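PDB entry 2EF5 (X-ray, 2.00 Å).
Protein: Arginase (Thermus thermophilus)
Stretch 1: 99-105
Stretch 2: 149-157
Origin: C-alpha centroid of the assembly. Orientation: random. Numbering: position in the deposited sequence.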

ATOM      1  N   SER A  99      29.938 -23.077 -11.302  1.00 19.94           N
ATOM      2  CA  SER A  99      29.909 -21.680 -11.724  1.00 20.94           C
ATOM      3  C   SER A  99      30.875 -20.783 -10.958  1.00 19.90           C
ATOM      4  O   SER A  99      31.245 -19.722 -11.456  1.00 19.91           O
ATOM      5  N   MET A 100      31.283 -21.196  -9.760  1.00 20.04           N
ATOM      6  CA  MET A 100      32.225 -20.388  -8.996  1.00 20.75           C
ATOM      7  C   MET A 100      33.507 -20.304  -9.812  1.00 19.94           C
ATOM      8  O   MET A 100      34.159 -19.265  -9.864  1.00 20.52           O
ATOM      9  N   GLY A 101      33.855 -21.413 -10.452  1.00 21.10           N
ATOM     10  CA  GLY A 101      35.052 -21.448 -11.271  1.00 21.18           C
ATOM     11  C   GLY A 101      34.836 -20.930 -12.683  1.00 23.27           C
ATOM     12  O   GLY A 101      35.709 -20.259 -13.239  1.00 23.47           O
ATOM     13  N   SER A 102      33.675 -21.220 -13.273  1.00 21.52           N
ATOM     14  CA  SER A 102      33.419 -20.775 -14.639  1.00 21.20           C
ATOM     15  C   SER A 102      33.308 -19.263 -14.760  1.00 20.66           C
ATOM     16  O   SER A 102      33.923 -18.668 -15.651  1.00 20.84           O
ATOM     17  N   VAL A 103      32.546 -18.634 -13.869  1.00 19.86           N
ATOM     18  CA  VAL A 103      32.380 -17.186 -13.918  1.00 20.82           C
ATOM     19  C   VAL A 103      33.693 -16.471 -13.623  1.00 23.90           C
ATOM     20  O   VAL A 103      34.091 -15.576 -14.366  1.00 23.18           O
ATOM     21  N   ALA A 104      34.367 -16.880 -12.551  1.00 24.61           N
ATOM     22  CA  ALA A 104      35.641 -16.278 -12.168  1.00 26.83           C
ATOM     23  C   ALA A 104      36.668 -16.451 -13.282  1.00 27.79           C
ATOM     24  O   ALA A 104      37.440 -15.540 -13.575  1.00 28.86           O
ATOM     25  N   GLY A 105      36.669 -17.625 -13.903  1.00 27.99           N
ATOM     26  CA  GLY A 105      37.612 -17.890 -14.973  1.00 28.74           C
ATOM     27  C   GLY A 105      37.284 -17.140 -16.249  1.00 30.37           C
ATOM     28  O   GLY A 105      38.165 -16.527 -16.849  1.00 30.10           O
ATOM     29  N   ARG A 149      37.247 -19.923   2.209  1.00 31.33           N
ATOM     30  CA  ARG A 149      37.978 -20.834   1.312  1.00 31.76           C
ATOM     31  C   ARG A 149      37.475 -20.712  -0.115  1.00 31.96           C
ATOM     32  O   ARG A 149      38.190 -21.008  -1.071  1.00 32.15           O
ATOM     33  N   LEU A 150      36.230 -20.287  -0.251  1.00 29.83           N
ATOM     34  CA  LEU A 150      35.626 -20.158  -1.563  1.00 29.32           C
ATOM     35  C   LEU A 150      35.679 -18.742  -2.116  1.00 29.25           C
ATOM     36  O   LEU A 150      36.057 -18.531  -3.269  1.00 29.20           O
ATOM     37  N   THR A 151      35.303 -17.771  -1.295  1.00 30.81           N
ATOM     38  CA  THR A 151      35.305 -16.383  -1.731  1.00 32.67           C
ATOM     39  C   THR A 151      36.708 -15.870  -2.046  1.00 34.39           C
ATOM     40  O   THR A 151      36.873 -15.042  -2.943  1.00 33.70           O
ATOM     41  N   GLU A 152      37.715 -16.368  -1.330  1.00 35.24           N
ATOM     42  CA  GLU A 152      39.086 -15.915  -1.554  1.00 35.83           C
ATOM     43  C   GLU A 152      39.579 -16.161  -2.974  1.00 34.74           C
ATOM     44  O   GLU A 152      40.391 -15.397  -3.491  1.00 33.66           O
ATOM     45  N   VAL A 153      39.089 -17.217  -3.611  1.00 32.96           N
ATOM     46  CA  VAL A 153      39.525 -17.512  -4.969  1.00 31.59           C
ATOM     47  C   VAL A 153      38.430 -17.419  -6.033  1.00 31.00           C
ATOM     48  O   VAL A 153      38.731 -17.434  -7.228  1.00 30.50           O
ATOM     49  N   PHE A 154      37.170 -17.317  -5.618  1.00 30.15           N
ATOM     50  CA  PHE A 154      36.085 -17.245  -6.593  1.00 28.60           C
ATOM     51  C   PHE A 154      35.269 -15.956  -6.635  1.00 29.67           C
ATOM     52  O   PHE A 154      34.441 -15.788  -7.534  1.00 29.40           O
ATOM     53  N   ARG A 155      35.478 -15.047  -5.687  1.00 30.04           N
ATOM     54  CA  ARG A 155      34.730 -13.791  -5.714  1.00 32.80           C
ATOM     55  C   ARG A 155      35.044 -13.198  -7.085  1.00 32.72           C
ATOM     56  O   ARG A 155      36.213 -13.104  -7.465  1.00 31.95           O
ATOM     57  N   ALA A 156      34.023 -12.814  -7.844  1.00 32.10           N
ATOM     58  CA  ALA A 156      34.296 -12.278  -9.171  1.00 31.41           C
ATOM     59  C   ALA A 156      33.264 -11.316  -9.740  1.00 31.66           C
ATOM     60  O   ALA A 156      33.444 -10.803 -10.843  1.00 31.18           O
ATOM     61  N   VAL A 157      32.186 -11.062  -9.011  1.00 30.06           N
ATOM     62  CA  VAL A 157      31.180 -10.144  -9.522  1.00 28.90           C
ATOM     63  C   VAL A 157      30.579  -9.283  -8.425  1.00 29.15           C
ATOM     64  O   VAL A 157      30.456  -9.717  -7.281  1.00 30.59           O
TER

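The two stretches meet through a small, largely apolar contact that buries 321 Å² in total and contains no hydrogen bond from one side to the other. Helix 99-105 and helix 149-154 run in nearly the same direction, 22° apart, with their axes 10.2 Å distant at closest approach, a gap that leaves room for Met100 and Phe154 to fill it. Both residues point their CA-to-CB bonds toward the opposing stretch.

Phe154 (chi1 m, chi2 -51°) lays its ring against the first helix at Met100 and Gly101. Met100 CB sits over one face, 4.1 Å from the ring centroid and 3.7 Å from Phe154 CG, in a CH-pi contact, while the carbonyl oxygen of the same residue also comes close to the ring, with Met100 O 3.4 Å from Phe154 CD1. Next to it, Gly101 presents bare backbone: its CA lies 4.2 Å from Phe154 CE1, with no side chain intervening.

Met100 is extended at chi2 but bent at chi1 and chi3 (m, t, m). Its sulfur lies obliquely to the ring, SD standing 5.1 Å from the Phe154 centroid, and reaches on to Leu150, where SD is 4.1 Å from CD1. Leu150 (m, t) leaves its backbone sideways, yet its branched end still meets the thioether.

One turn further along the first helix, the bumps become small. Ala104 faces Ala156, which lies beyond the helical segment of its stretch; their CB atoms are 3.9 Å apart, and Ala156 CB comes within 3.7 Å of Ala104 CA. These short side chains suit a close backbone approach, the two CA atoms being 5.2 Å apart. Ala104 CB also rests 3.9 Å from Phe154 O.

Charged groups stay outside this contact: Arg149 NH1 and Glu152 OE2 form a salt bridge of 3.3 Å within their own helix.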

ATOM      1  CB  SER A  99      28.487 -21.115 -11.632  1.00 22.30           C
ATOM      2  OG  SER A  99      27.661 -21.679 -12.648  1.00 24.24           O
ATOM      3  CB  MET A 100      32.516 -21.029  -7.634  1.00 21.39           C
ATOM      4  CG  MET A 100      31.323 -21.092  -6.697  1.00 22.08           C
ATOM      5  SD  MET A 100      31.743 -21.764  -5.065  1.00 26.30           S
ATOM      6  CE  MET A 100      32.071 -23.460  -5.467  1.00 23.44           C
ATOM      7  CB  SER A 102      32.161 -21.442 -15.216  1.00 21.61           C
ATOM      8  OG  SER A 102      30.984 -20.987 -14.580  1.00 23.69           O
ATOM      9  CB  VAL A 103      31.295 -16.702 -12.922  1.00 21.93           C
ATOM     10  CG1 VAL A 103      31.183 -15.179 -12.967  1.00 22.33           C
ATOM     11  CG2 VAL A 103      29.949 -17.326 -13.284  1.00 21.19           C
ATOM     12  CB  ALA A 104      36.157 -16.915 -10.880  1.00 26.41           C
ATOM     13  CB  ARG A 149      37.819 -22.308   1.735  1.00 31.89           C
ATOM     14  CG  ARG A 149      38.762 -22.802   2.820  1.00 33.91           C
ATOM     15  CD  ARG A 149      40.207 -22.756   2.407  1.00 34.84           C
ATOM     16  NE  ARG A 149      40.716 -23.861   1.615  1.00 34.03           N
ATOM     17  CZ  ARG A 149      41.877 -23.828   0.982  1.00 34.43           C
ATOM     18  NH1 ARG A 149      42.620 -22.744   1.054  1.00 33.85           N
ATOM     19  NH2 ARG A 149      42.291 -24.868   0.268  1.00 33.16           N
ATOM     20  CB  LEU A 150      34.179 -20.642  -1.509  1.00 27.42           C
ATOM     21  CG  LEU A 150      33.976 -22.107  -1.094  1.00 27.45           C
ATOM     22  CD1 LEU A 150      32.490 -22.425  -1.055  1.00 26.38           C
ATOM     23  CD2 LEU A 150      34.689 -23.027  -2.076  1.00 26.90           C
ATOM     24  CB  THR A 151      34.665 -15.461  -0.670  1.00 33.22           C
ATOM     25  OG1 THR A 151      35.372 -15.589   0.570  1.00 34.31           O
ATOM     26  CG2 THR A 151      33.198 -15.839  -0.453  1.00 33.57           C
ATOM     27  CB  GLU A 152      40.057 -16.572  -0.557  1.00 38.22           C
ATOM     28  CG  GLU A 152      40.066 -18.089  -0.566  1.00 41.38           C
ATOM     29  CD  GLU A 152      41.110 -18.670   0.373  1.00 44.12           C
ATOM     30  OE1 GLU A 152      41.362 -18.061   1.433  1.00 44.76           O
ATOM     31  OE2 GLU A 152      41.673 -19.739   0.057  1.00 44.12           O
ATOM     32  CB  VAL A 153      40.165 -18.914  -5.060  1.00 31.96           C
ATOM     33  CG1 VAL A 153      41.475 -18.940  -4.284  1.00 34.56           C
ATOM     34  CG2 VAL A 153      39.204 -19.963  -4.519  1.00 30.35           C
ATOM     35  CB  PHE A 154      35.145 -18.439  -6.420  1.00 26.46           C
ATOM     36  CG  PHE A 154      35.830 -19.772  -6.553  1.00 24.38           C
ATOM     37  CD1 PHE A 154      36.633 -20.040  -7.651  1.00 24.45           C
ATOM     38  CD2 PHE A 154      35.697 -20.744  -5.565  1.00 24.79           C
ATOM     39  CE1 PHE A 154      37.299 -21.252  -7.766  1.00 24.49           C
ATOM     40  CE2 PHE A 154      36.357 -21.962  -5.669  1.00 22.68           C
ATOM     41  CZ  PHE A 154      37.159 -22.219  -6.769  1.00 24.49           C
ATOM     42  CB  ARG A 155      35.204 -12.844  -4.603  1.00 36.06           C
ATOM     43  CG  ARG A 155      34.393 -11.552  -4.495  1.00 41.49           C
ATOM     44  CD  ARG A 155      34.749 -10.755  -3.240  1.00 45.97           C
ATOM     45  NE  ARG A 155      36.113 -10.229  -3.270  1.00 51.85           N
ATOM     46  CZ  ARG A 155      36.508  -9.207  -4.024  1.00 55.50           C
ATOM     47  NH1 ARG A 155      35.642  -8.591  -4.817  1.00 56.45           N
ATOM     48  NH2 ARG A 155      37.773  -8.800  -3.984  1.00 56.53           N
ATOM     49  CB  ALA A 156      34.521 -13.429 -10.150  1.00 30.68           C
ATOM     50  CB  VAL A 157      30.031 -10.901 -10.222  1.00 27.73           C
ATOM     51  CG1 VAL A 157      29.230 -11.687  -9.201  1.00 24.23           C
ATOM     52  CG2 VAL A 157      29.129  -9.921 -10.968  1.00 27.79           C
TER